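Protein-glutaminase (Chryseobacterium proteolyticum, PDB 2ZK9) deamidates proteins by hydrolysing the side-chain amide of glutamine residues, converting them to glutamate with release of ammonia. Local coordinates at residues A[29-34]-A[46-51]; A[75-80]-A[124-129]; A[141-144]-A[150-153]. All coordinates share one frame; numbering follows the deposited sequence. Where two conformers were deposited one is given.

Contact 1: A[29-34]-A[46-51]; sequences SSPCIT and AHKMRQ
Lys-48 crosses the ring of Pro-31 at its CD corner and brings its ammonium group to the carbonyl oxygen of Gln-51. NZ of Lys-48 lies 2.8 Å from Gln-51 OE1, in the plane of that carbonyl and on a lone pair, with a C=O...N angle of 144°. At the proline ring the nearest approach is from Lys-48 NZ to Pro-31 CD, 3.9 Å, while Asn-160 and Thr-164 of helix 157-165 also touch this ring. A water accepts from Lys-48 NZ at 2.9 Å and donates to Ser-30 O, the carbonyl oxygen of the cis peptide bond to Pro-31. Asn-160 OD1 is a third acceptor, so each of the three N-H groups of an ammonium can be engaged. The contact joins a disulfide-bearing loop to the flank of helix 42-55, in a family assigned to the papain-like peptidase clan CA. Away from the charge the contact is apolar. The lysine chain bends once, at chi2 (70°), and runs extended beyond it; CB and CG pack on Ile-33 while CE and NZ pass Pro-31 CD. Lys-48 CG rests 3.7 Å from Ile-33 CG1. Ile-33, branched and buried, sends CD1 on to the Met-49 CG methylene at 4.3 Å, a fairly loose apolar contact. The loop backbone is also held by hydrogen bonds of Ile-33 with Glu-21 and Cys-23, and by the Cys-32 to Cys-23 disulfide.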
ATOM      1  N   SER A  29      10.325  -8.835  10.251  1.00 12.36           N
ATOM      2  CA  SER A  29       9.663  -9.285  11.447  0.75 13.24           C
ATOM      3  C   SER A  29       8.267  -9.820  11.100  1.00 11.60           C
ATOM      4  O   SER A  29       7.712  -9.557  10.055  1.00 14.01           O
ATOM      5  CB  SER A  29       9.478  -8.132  12.414  0.75 16.36           C
ATOM      6  OG  SER A  29      10.635  -7.372  12.684  0.75 21.18           O
ATOM      7  N   SER A  30       7.692 -10.534  12.037  0.57 12.58           N
ATOM      8  CA  SER A  30       6.356 -11.075  11.925  0.57 11.35           C
ATOM      9  C   SER A  30       5.273 -10.042  12.138  0.57  9.84           C
ATOM     10  O   SER A  30       5.362  -9.299  13.112  0.57 10.35           O
ATOM     11  CB  SER A  30       6.181 -12.163  12.999  0.57 12.63           C
ATOM     12  OG  SER A  30       6.981 -13.294  12.604  0.57 20.91           O
ATOM     13  N   PRO A  31       4.221 -10.051  11.323  1.00 10.17           N
ATOM     14  CA  PRO A  31       4.078 -10.642  10.004  1.00  9.34           C
ATOM     15  C   PRO A  31       4.789  -9.751   8.984  1.00  9.34           C
ATOM     16  O   PRO A  31       4.733  -8.528   9.054  1.00 10.57           O
ATOM     17  CB  PRO A  31       2.568 -10.630   9.800  1.00 10.92           C
ATOM     18  CG  PRO A  31       2.102  -9.420  10.479  1.00 13.33           C
ATOM     19  CD  PRO A  31       3.059  -9.213  11.683  1.00 11.88           C
ATOM     20  N   CYS A  32       5.386 -10.401   8.020  1.00  9.42           N
ATOM     21  CA  CYS A  32       6.006  -9.675   6.926  0.53  8.50           C
ATOM     22  C   CYS A  32       4.892  -9.095   6.040  1.00  8.59           C
ATOM     23  O   CYS A  32       3.771  -9.557   6.001  1.00  9.26           O
ATOM     24  CB  CYS A  32       6.962 -10.593   6.172  0.53  9.91           C
ATOM     25  SG  CYS A  32       6.259 -12.050   5.471  0.53  9.48           S
ATOM     26  N   ILE A  33       5.251  -8.015   5.300  1.00  8.65           N
ATOM     27  CA  ILE A  33       4.306  -7.358   4.427  1.00  8.00           C
ATOM     28  C   ILE A  33       4.343  -8.052   3.050  1.00  8.12           C
ATOM     29  O   ILE A  33       5.401  -8.172   2.424  1.00  8.72           O
ATOM     30  CB  ILE A  33       4.572  -5.862   4.290  1.00  8.19           C
ATOM     31  CG1 ILE A  33       4.702  -5.183   5.634  1.00  9.61           C
ATOM     32  CG2 ILE A  33       3.476  -5.257   3.451  1.00  9.44           C
ATOM     33  CD1 ILE A  33       5.076  -3.717   5.577  1.00 10.87           C
ATOM     34  N   THR A  34       3.182  -8.516   2.608  1.00  8.21           N
ATOM     35  CA  THR A  34       3.008  -9.438   1.503  1.00  8.13           C
ATOM     36  C   THR A  34       3.017  -8.742   0.140  1.00  7.90           C
ATOM     37  O   THR A  34       2.175  -8.999  -0.720  1.00  8.38           O
ATOM     38  CB  THR A  34       1.714 -10.206   1.766  1.00  8.48           C
ATOM     39  OG1 THR A  34       0.658  -9.278   1.994  1.00  9.44           O
ATOM     40  CG2 THR A  34       1.835 -11.139   2.977  1.00 10.14           C
ATOM     41  N   ALA A  46      -1.120  -1.512   3.246  1.00  7.46           N
ATOM     42  CA  ALA A  46      -1.056  -0.059   3.442  1.00  7.28           C
ATOM     43  C   ALA A  46      -1.096   0.302   4.899  1.00  7.15           C
ATOM     44  O   ALA A  46      -0.377   1.184   5.368  1.00  7.60           O
ATOM     45  CB  ALA A  46      -2.158   0.628   2.654  1.00  8.17           C
ATOM     46  N   HIS A  47      -1.961  -0.379   5.684  1.00  7.17           N
ATOM     47  CA  HIS A  47      -2.066  -0.044   7.089  1.00  7.35           C
ATOM     48  C   HIS A  47      -0.805  -0.453   7.861  1.00  7.50           C
ATOM     49  O   HIS A  47      -0.431   0.207   8.824  1.00  8.13           O
ATOM     50  CB  HIS A  47      -3.328  -0.693   7.674  1.00  7.71           C
ATOM     51  CG  HIS A  47      -4.077   0.202   8.607  1.00  7.67           C
ATOM     52  ND1 HIS A  47      -4.385   1.442   8.278  1.00  8.92           N
ATOM     53  CD2 HIS A  47      -4.652   0.003   9.831  1.00  8.55           C
ATOM     54  CE1 HIS A  47      -5.125   2.027   9.192  1.00  9.08           C
ATOM     55  NE2 HIS A  47      -5.278   1.155  10.168  1.00  9.35           N
ATOM     56  N   LYS A  48      -0.161  -1.524   7.425  1.00  7.65           N
ATOM     57  CA  LYS A  48       1.099  -1.949   8.033  1.00  7.92           C
ATOM     58  C   LYS A  48       2.226  -0.982   7.697  1.00  8.01           C
ATOM     59  O   LYS A  48       3.053  -0.654   8.551  1.00  8.76           O
ATOM     60  CB  LYS A  48       1.448  -3.364   7.626  1.00  7.95           C
ATOM     61  CG  LYS A  48       2.523  -4.027   8.455  1.00  8.38           C
ATOM     62  CD  LYS A  48       2.088  -4.351   9.877  1.00  8.31           C
ATOM     63  CE  LYS A  48       3.118  -5.158  10.614  1.00  9.26           C
ATOM     64  NZ  LYS A  48       2.773  -5.372  12.022  1.00 10.23           N
ATOM     65  N   MET A  49       2.255  -0.486   6.455  1.00  7.57           N
ATOM     66  CA  MET A  49       3.219   0.571   6.125  1.00  7.97           C
ATOM     67  C   MET A  49       3.017   1.790   6.992  1.00  8.12           C
ATOM     68  O   MET A  49       3.972   2.404   7.460  1.00  8.87           O
ATOM     69  CB  MET A  49       3.107   0.967   4.649  1.00  7.82           C
ATOM     70  CG  MET A  49       3.571  -0.133   3.699  1.00  8.27           C
ATOM     71  SD  MET A  49       3.790   0.467   1.994  1.00  8.58           S
ATOM     72  CE  MET A  49       2.104   0.543   1.407  1.00  9.01           C
ATOM     73  N   ARG A  50       1.763   2.165   7.216  1.00  8.43           N
ATOM     74  CA  ARG A  50       1.441   3.298   8.091  1.00  8.79           C
ATOM     75  C   ARG A  50       1.923   3.041   9.506  1.00  8.99           C
ATOM     76  O   ARG A  50       2.445   3.952  10.130  1.00 10.31           O
ATOM     77  CB  ARG A  50      -0.039   3.596   8.057  1.00  8.22           C
ATOM     78  CG  ARG A  50      -0.431   4.655   9.086  1.00  8.86           C
ATOM     79  CD  ARG A  50      -1.874   5.018   8.907  1.00  9.15           C
ATOM     80  NE  ARG A  50      -2.303   6.031   9.920  1.00  9.00           N
ATOM     81  CZ  ARG A  50      -2.914   5.754  11.030  1.00  9.42           C
ATOM     82  NH1 ARG A  50      -3.293   4.505  11.379  1.00  9.75           N
ATOM     83  NH2 ARG A  50      -3.238   6.777  11.850  1.00 10.40           N
ATOM     84  N   GLN A  51       1.816   1.805  10.016  1.00  9.62           N
ATOM     85  CA  GLN A  51       2.305   1.494  11.342  1.00 10.32           C
ATOM     86  C   GLN A  51       3.811   1.768  11.414  1.00 10.45           C
ATOM     87  O   GLN A  51       4.309   2.255  12.445  1.00 10.97           O
ATOM     88  CB  GLN A  51       1.974   0.061  11.739  1.00 10.87           C
ATOM     89  CG  GLN A  51       2.452  -0.337  13.121  1.00 13.65           C
ATOM     90  CD  GLN A  51       2.286  -1.810  13.430  1.00 13.19           C
ATOM     91  OE1 GLN A  51       2.759  -2.635  12.676  1.00 11.91           O
ATOM     92  NE2 GLN A  51       1.535  -2.094  14.521  1.00 18.23           N
TER
HETATM   93  O   HOH W   1       5.407  -6.584  12.449  1.00 12.83           O

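Contact 2: A[75-80]-A[124-129]; sequences TCCVAW and TSCGSA
Cys-77 and Cys-126 are joined covalently, SG to SG at 2.0 Å, and this bond carries almost the whole contact. The C-S-S-C torsion is -79°, close to the 90° that keeps the sulfur lone pairs apart, and its sign makes the bridge left-handed. Both cysteines hold SG anti to their own carbonyl carbon and beside the backbone N (chi1 -65° for Cys-77 and -66° for Cys-126), which turns each sulfur toward the other segment. The two CA atoms consequently stand 5.7 Å apart. Ser-125 O is the next neighbour, 3.9 Å from Cys-77 SG, a packing distance and no more.

In the next shell, a beta turn presents Cys-126: Gly-127 N donates to Thr-124 O across it at 3.1 Å. The backbone angles of Gly-127 would press a CB against Cys-126 O, so a residue without a side chain suits the exit from the turn. Lys-70 NZ, on the strand paired with 77-80, hydrogen-bonds both Cys-126 O and Ser-128 O, adding a polar tie alongside the covalent one. Val-78 and Trp-80 of strand 77-80 are buried, with Val-78 CG2 3.4 Å above the Trp-80 indole plane toward its rim. Cys-76 makes its own disulfide, to Cys-172. Adjacent cysteines thus pin the hairpin of strands 69-72 and 77-80 to two separate loops, a stapling of surface loops common in extracellular proteins and consistent with the four disulfides of this chain.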
ATOM      1  N   THR A  75       5.887 -10.742 -14.223  0.58 15.57           N
ATOM      2  CA  THR A  75       5.639 -12.061 -14.852  0.58 15.45           C
ATOM      3  C   THR A  75       4.158 -12.430 -14.851  0.58 15.78           C
ATOM      4  O   THR A  75       3.770 -13.322 -15.608  0.58 17.65           O
ATOM      5  CB  THR A  75       6.457 -13.140 -14.126  0.58 17.10           C
ATOM      6  OG1 THR A  75       6.254 -14.339 -14.859  0.58 21.79           O
ATOM      7  CG2 THR A  75       5.887 -13.277 -12.719  0.58 24.33           C
ATOM      8  N   CYS A  76       3.284 -11.750 -14.060  1.00 13.81           N
ATOM      9  CA  CYS A  76       1.860 -12.063 -14.136  1.00 13.19           C
ATOM     10  C   CYS A  76       1.041 -10.845 -13.830  1.00 11.63           C
ATOM     11  O   CYS A  76       1.520  -9.861 -13.321  1.00 12.63           O
ATOM     12  CB  CYS A  76       1.537 -13.215 -13.201  1.00 13.31           C
ATOM     13  SG  CYS A  76       1.935 -12.937 -11.480  1.00 14.82           S
ATOM     14  N   CYS A  77      -0.230 -10.915 -14.180  1.00 12.13           N
ATOM     15  CA  CYS A  77      -1.214  -9.862 -14.058  1.00 12.12           C
ATOM     16  C   CYS A  77      -2.204 -10.161 -12.978  1.00 11.00           C
ATOM     17  O   CYS A  77      -2.629 -11.314 -12.784  1.00 12.42           O
ATOM     18  CB  CYS A  77      -2.002  -9.719 -15.368  1.00 14.66           C
ATOM     19  SG  CYS A  77      -1.075  -9.190 -16.772  1.00 16.78           S
ATOM     20  N   VAL A  78      -2.652  -9.064 -12.331  1.00 10.65           N
ATOM     21  CA  VAL A  78      -3.814  -9.122 -11.449  1.00 10.50           C
ATOM     22  C   VAL A  78      -4.815  -8.058 -11.901  1.00 10.55           C
ATOM     23  O   VAL A  78      -4.484  -7.048 -12.535  1.00 11.67           O
ATOM     24  CB  VAL A  78      -3.434  -8.885  -9.978  1.00 12.26           C
ATOM     25  CG1 VAL A  78      -2.603 -10.061  -9.484  1.00 14.59           C
ATOM     26  CG2 VAL A  78      -2.766  -7.520  -9.815  1.00 13.09           C
ATOM     27  N   ALA A  79      -6.067  -8.307 -11.574  1.00 11.68           N
ATOM     28  CA  ALA A  79      -7.167  -7.385 -11.817  1.00 11.25           C
ATOM     29  C   ALA A  79      -7.758  -7.021 -10.469  1.00 11.31           C
ATOM     30  O   ALA A  79      -7.953  -7.873  -9.599  1.00 12.49           O
ATOM     31  CB  ALA A  79      -8.202  -8.014 -12.703  1.00 13.85           C
ATOM     32  N   TRP A  80      -8.090  -5.740 -10.347  1.00 10.55           N
ATOM     33  CA  TRP A  80      -8.630  -5.169  -9.128  1.00 10.74           C
ATOM     34  C   TRP A  80      -9.797  -4.247  -9.412  1.00 10.12           C
ATOM     35  O   TRP A  80      -9.831  -3.629 -10.457  1.00 11.34           O
ATOM     36  CB  TRP A  80      -7.534  -4.359  -8.487  1.00 12.43           C
ATOM     37  CG  TRP A  80      -6.324  -4.994  -7.953  1.00 11.69           C
ATOM     38  CD1 TRP A  80      -6.157  -6.213  -7.336  1.00 11.54           C
ATOM     39  CD2 TRP A  80      -5.043  -4.338  -7.992  1.00  9.99           C
ATOM     40  NE1 TRP A  80      -4.837  -6.332  -6.984  1.00 11.33           N
ATOM     41  CE2 TRP A  80      -4.141  -5.196  -7.353  1.00 10.60           C
ATOM     42  CE3 TRP A  80      -4.568  -3.099  -8.455  1.00 11.47           C
ATOM     43  CZ2 TRP A  80      -2.819  -4.852  -7.197  1.00 12.02           C
ATOM     44  CZ3 TRP A  80      -3.242  -2.774  -8.277  1.00 10.64           C
ATOM     45  CH2 TRP A  80      -2.409  -3.648  -7.633  1.00 11.29           C
ATOM     46  N   THR A 124      -1.920  -1.663 -19.252  1.00 10.09           N
ATOM     47  CA  THR A 124      -2.528  -2.339 -20.399  1.00 10.08           C
ATOM     48  C   THR A 124      -1.748  -3.503 -20.944  1.00 10.50           C
ATOM     49  O   THR A 124      -2.263  -4.233 -21.781  1.00 10.94           O
ATOM     50  CB  THR A 124      -2.793  -1.306 -21.495  1.00 11.63           C
ATOM     51  OG1 THR A 124      -1.575  -0.659 -21.865  1.00 12.01           O
ATOM     52  CG2 THR A 124      -3.826  -0.278 -21.046  1.00 12.62           C
ATOM     53  N   SER A 125      -0.566  -3.823 -20.399  1.00 11.08           N
ATOM     54  CA  SER A 125       0.021  -5.140 -20.646  1.00 11.81           C
ATOM     55  C   SER A 125      -0.826  -6.259 -20.005  1.00 11.76           C
ATOM     56  O   SER A 125      -0.584  -7.446 -20.242  1.00 13.39           O
ATOM     57  CB  SER A 125       1.483  -5.222 -20.243  1.00 12.17           C
ATOM     58  OG  SER A 125       1.664  -5.174 -18.843  1.00 12.63           O
ATOM     59  N   CYS A 126      -1.822  -5.875 -19.214  1.00  9.94           N
ATOM     60  CA  CYS A 126      -2.753  -6.820 -18.597  0.59 10.00           C
ATOM     61  C   CYS A 126      -4.144  -6.607 -19.158  1.00 11.69           C
ATOM     62  O   CYS A 126      -5.136  -6.957 -18.465  1.00 13.94           O
ATOM     63  CB  CYS A 126      -2.704  -6.694 -17.051  0.59 12.61           C
ATOM     64  SG  CYS A 126      -1.047  -7.230 -16.486  0.59 12.79           S
ATOM     65  N   GLY A 127      -4.295  -5.976 -20.310  1.00 10.25           N
ATOM     66  CA  GLY A 127      -5.561  -5.760 -20.951  1.00 10.50           C
ATOM     67  C   GLY A 127      -6.185  -4.426 -20.657  1.00  9.83           C
ATOM     68  O   GLY A 127      -5.563  -3.522 -20.108  1.00 11.26           O
ATOM     69  N   SER A 128      -7.456  -4.275 -21.083  1.00 10.26           N
ATOM     70  CA  SER A 128      -8.104  -2.986 -20.933  0.64  9.98           C
ATOM     71  C   SER A 128      -8.155  -2.570 -19.471  1.00 10.67           C
ATOM     72  O   SER A 128      -8.335  -3.386 -18.582  1.00 11.65           O
ATOM     73  CB  SER A 128      -9.542  -3.098 -21.428  0.64 11.34           C
ATOM     74  OG  SER A 128      -9.575  -3.464 -22.818  0.64 11.41           O
ATOM     75  N   ALA A 129      -8.036  -1.280 -19.226  1.00 10.83           N
ATOM     76  CA  ALA A 129      -7.944  -0.789 -17.869  1.00 11.08           C
ATOM     77  C   ALA A 129      -8.310   0.680 -17.826  1.00 11.35           C
ATOM     78  O   ALA A 129      -8.000   1.413 -18.754  1.00 13.63           O
ATOM     79  CB  ALA A 129      -6.540  -1.007 -17.330  1.00 12.59           C
TER

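Contact 3: A[141-144]-A[150-153]; sequences VYYR and YLYD
Tyr-142 and Tyr-143 both donate their backbone N-H to Leu-151 O, the mark of a classic beta bulge in the hairpin of strands 141-144 and 150-152. Tyr-142 N to Leu-151 O is 2.9 Å, in the carbonyl plane; the Tyr-143 bond is longer and comes from above that plane. Leu-151 N returns a bond to Tyr-143 O, also 2.9 Å. The chain turns a corner at Tyr-142, and its side chain leaves toward the partner strand. Tyr-142 CB meets Leu-151 O at 3.3 Å and lies near Tyr-152 CA. With CG anti to the backbone nitrogen (chi1 -168°), the ring runs alongside Asp-153, whose CB sits over its centre, 3.6 Å from the Tyr-142 centroid, in a CH-pi contact. Farther out, Tyr-142 CE2 lies 3.7 Å from Asp-153 OD2, its closest approach across the hairpin, and OH hydrogen-bonds Asn-158 OD1. The carboxylate, turned 50° from the ring plane, is held by Thr-159 OG1 and Asn-158 N. A serine at Tyr-142 would probably leave Asp-153 CB without its aromatic cover and Asn-158 OD1 without its phenol partner. Tyr-143 and Leu-151 pack on one side of the hairpin, where Tyr-143 also meets Tyr-82 edge-to-face. On the reverse side Arg-144 CG reaches the edge of the Tyr-150 ring. The face of that ring takes a branched residue: Val-141 CG2 lies 3.7 Å from the Tyr-150 centroid, 12° off the normal.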
ATOM      1  N   VAL A 141      -7.814   5.702   7.890  1.00  8.04           N
ATOM      2  CA  VAL A 141      -8.844   4.978   7.181  1.00  8.31           C
ATOM      3  C   VAL A 141      -8.263   3.689   6.621  1.00  7.71           C
ATOM      4  O   VAL A 141      -7.298   3.692   5.855  1.00  8.72           O
ATOM      5  CB  VAL A 141      -9.439   5.853   6.045  1.00  9.04           C
ATOM      6  CG1 VAL A 141     -10.407   5.048   5.223  1.00 10.42           C
ATOM      7  CG2 VAL A 141     -10.105   7.099   6.649  1.00 10.76           C
ATOM      8  N   TYR A 142      -8.881   2.576   6.968  1.00  8.22           N
ATOM      9  CA  TYR A 142      -8.451   1.267   6.489  1.00  8.04           C
ATOM     10  C   TYR A 142      -8.999   0.972   5.109  1.00  8.35           C
ATOM     11  O   TYR A 142      -8.288   0.458   4.225  1.00  8.50           O
ATOM     12  CB  TYR A 142      -8.928   0.233   7.456  1.00  8.75           C
ATOM     13  CG  TYR A 142      -8.374  -1.194   7.333  1.00  7.77           C
ATOM     14  CD1 TYR A 142      -9.231  -2.258   7.359  1.00  9.05           C
ATOM     15  CD2 TYR A 142      -7.013  -1.452   7.263  1.00  8.54           C
ATOM     16  CE1 TYR A 142      -8.753  -3.580   7.295  1.00  9.14           C
ATOM     17  CE2 TYR A 142      -6.527  -2.716   7.248  1.00  8.40           C
ATOM     18  CZ  TYR A 142      -7.398  -3.782   7.271  1.00  8.79           C
ATOM     19  OH  TYR A 142      -6.848  -5.054   7.267  1.00  9.44           O
ATOM     20  N   TYR A 143     -10.264   1.283   4.887  1.00  8.84           N
ATOM     21  CA  TYR A 143     -10.918   1.122   3.589  1.00  9.59           C
ATOM     22  C   TYR A 143     -11.943   2.267   3.427  1.00  9.54           C
ATOM     23  O   TYR A 143     -12.643   2.613   4.362  1.00 10.46           O
ATOM     24  CB  TYR A 143     -11.598  -0.219   3.423  1.00 10.98           C
ATOM     25  CG  TYR A 143     -12.378  -0.358   2.148  1.00 12.90           C
ATOM     26  CD1 TYR A 143     -11.715  -0.415   0.890  1.00 14.65           C
ATOM     27  CD2 TYR A 143     -13.758  -0.300   2.118  1.00 13.78           C
ATOM     28  CE1 TYR A 143     -12.410  -0.488  -0.295  1.00 16.03           C
ATOM     29  CE2 TYR A 143     -14.465  -0.391   0.951  1.00 16.07           C
ATOM     30  CZ  TYR A 143     -13.789  -0.492  -0.253  1.00 17.26           C
ATOM     31  OH  TYR A 143     -14.555  -0.558  -1.400  1.00 23.18           O
ATOM     32  N   ARG A 144     -12.016   2.759   2.200  0.52 11.05           N
ATOM     33  CA  ARG A 144     -12.945   3.779   1.753  0.52 11.10           C
ATOM     34  C   ARG A 144     -13.738   3.240   0.573  0.52 11.62           C
ATOM     35  O   ARG A 144     -13.131   2.905  -0.444  0.52 12.67           O
ATOM     36  CB  ARG A 144     -12.231   5.054   1.290  0.52 11.07           C
ATOM     37  CG  ARG A 144     -13.179   6.058   0.648  0.52 10.37           C
ATOM     38  CD  ARG A 144     -12.452   7.294   0.150  0.52 12.90           C
ATOM     39  NE  ARG A 144     -13.357   8.313  -0.392  0.52 12.74           N
ATOM     40  CZ  ARG A 144     -13.888   8.286  -1.604  0.52 12.97           C
ATOM     41  NH1 ARG A 144     -13.650   7.307  -2.431  0.52 11.41           N
ATOM     42  NH2 ARG A 144     -14.686   9.267  -1.998  0.52 14.60           N
ATOM     43  N   TYR A 150     -16.237   4.897   5.423  1.00 20.08           N
ATOM     44  CA  TYR A 150     -14.955   4.498   5.964  1.00 16.36           C
ATOM     45  C   TYR A 150     -15.050   3.307   6.885  1.00 16.52           C
ATOM     46  O   TYR A 150     -16.034   3.162   7.675  1.00 20.49           O
ATOM     47  CB  TYR A 150     -14.349   5.691   6.701  1.00 19.45           C
ATOM     48  CG  TYR A 150     -13.880   6.940   5.999  1.00 18.08           C
ATOM     49  CD1 TYR A 150     -13.642   7.015   4.672  1.00 15.13           C
ATOM     50  CD2 TYR A 150     -13.605   8.111   6.750  1.00 21.61           C
ATOM     51  CE1 TYR A 150     -13.213   8.159   4.037  1.00 16.81           C
ATOM     52  CE2 TYR A 150     -13.152   9.256   6.146  1.00 19.52           C
ATOM     53  CZ  TYR A 150     -12.942   9.301   4.794  1.00 18.22           C
ATOM     54  OH  TYR A 150     -12.471  10.482   4.218  1.00 22.19           O
ATOM     55  N   LEU A 151     -14.071   2.406   6.899  0.64 12.99           N
ATOM     56  CA  LEU A 151     -13.887   1.375   7.901  0.64 14.43           C
ATOM     57  C   LEU A 151     -12.473   1.592   8.460  0.64 10.61           C
ATOM     58  O   LEU A 151     -11.631   2.130   7.740  0.64 10.95           O
ATOM     59  CB  LEU A 151     -13.901  -0.016   7.306  0.64 17.43           C
ATOM     60  CG  LEU A 151     -15.081  -0.552   6.545  0.64 22.39           C
ATOM     61  CD1 LEU A 151     -14.687  -1.849   5.896  0.64 34.51           C
ATOM     62  CD2 LEU A 151     -16.162  -0.729   7.592  0.64 26.58           C
ATOM     63  N   TYR A 152     -12.221   1.176   9.676  1.00 10.17           N
ATOM     64  CA  TYR A 152     -11.020   1.390  10.442  1.00 10.08           C
ATOM     65  C   TYR A 152     -10.458   0.076  10.992  1.00  9.51           C
ATOM     66  O   TYR A 152     -11.184  -0.895  11.136  1.00 11.03           O
ATOM     67  CB  TYR A 152     -11.376   2.338  11.601  1.00 11.41           C
ATOM     68  CG  TYR A 152     -11.784   3.703  11.096  1.00 11.62           C
ATOM     69  CD1 TYR A 152     -10.788   4.634  10.757  1.00 12.98           C
ATOM     70  CD2 TYR A 152     -13.090   4.060  10.924  1.00 13.39           C
ATOM     71  CE1 TYR A 152     -11.089   5.875  10.290  1.00 13.86           C
ATOM     72  CE2 TYR A 152     -13.429   5.332  10.436  1.00 14.88           C
ATOM     73  CZ  TYR A 152     -12.404   6.181  10.129  1.00 15.10           C
ATOM     74  OH  TYR A 152     -12.688   7.458   9.643  1.00 18.20           O
ATOM     75  N   ASP A 153      -9.180   0.112  11.306  1.00  9.02           N
ATOM     76  CA  ASP A 153      -8.484  -1.026  11.920  1.00  8.98           C
ATOM     77  C   ASP A 153      -7.441  -0.497  12.898  1.00  8.44           C
ATOM     78  O   ASP A 153      -6.239  -0.613  12.730  1.00  9.55           O
ATOM     79  CB  ASP A 153      -7.824  -1.924  10.883  1.00  8.55           C
ATOM     80  CG  ASP A 153      -7.201  -3.189  11.407  1.00  8.51           C
ATOM     81  OD1 ASP A 153      -7.752  -3.774  12.375  1.00  9.40           O
ATOM     82  OD2 ASP A 153      -6.165  -3.630  10.828  1.00  9.03           O
TER
HETATM   83  O   HOH W   2     -12.853  10.434   1.822  1.00 40.20           O

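How the contacts relate
From the N terminus, the chain passes helix 8-19 and closes its first loop at contact 1, which lays residues 29-34 on helix 42-55. Contact 2 then closes a much longer excursion, through the sheet strands 82-91 and 97-102 and helix 114-120, and binds the hairpin 69-72/77-80 to the loop before strand 130-138. Contact 3 closes a short hairpin, with a five-residue connection, just beyond that strand. The three follow in series; none nests or crosses. Contacts 1 and 2 lie on opposite sides of the chain's centre. Contacts 1 and 3 touch directly: His-47 of helix 42-55 meets the Tyr-142 ring edge-to-face and makes a weak hydrogen bond to Asp-153 O, joining helix and hairpin.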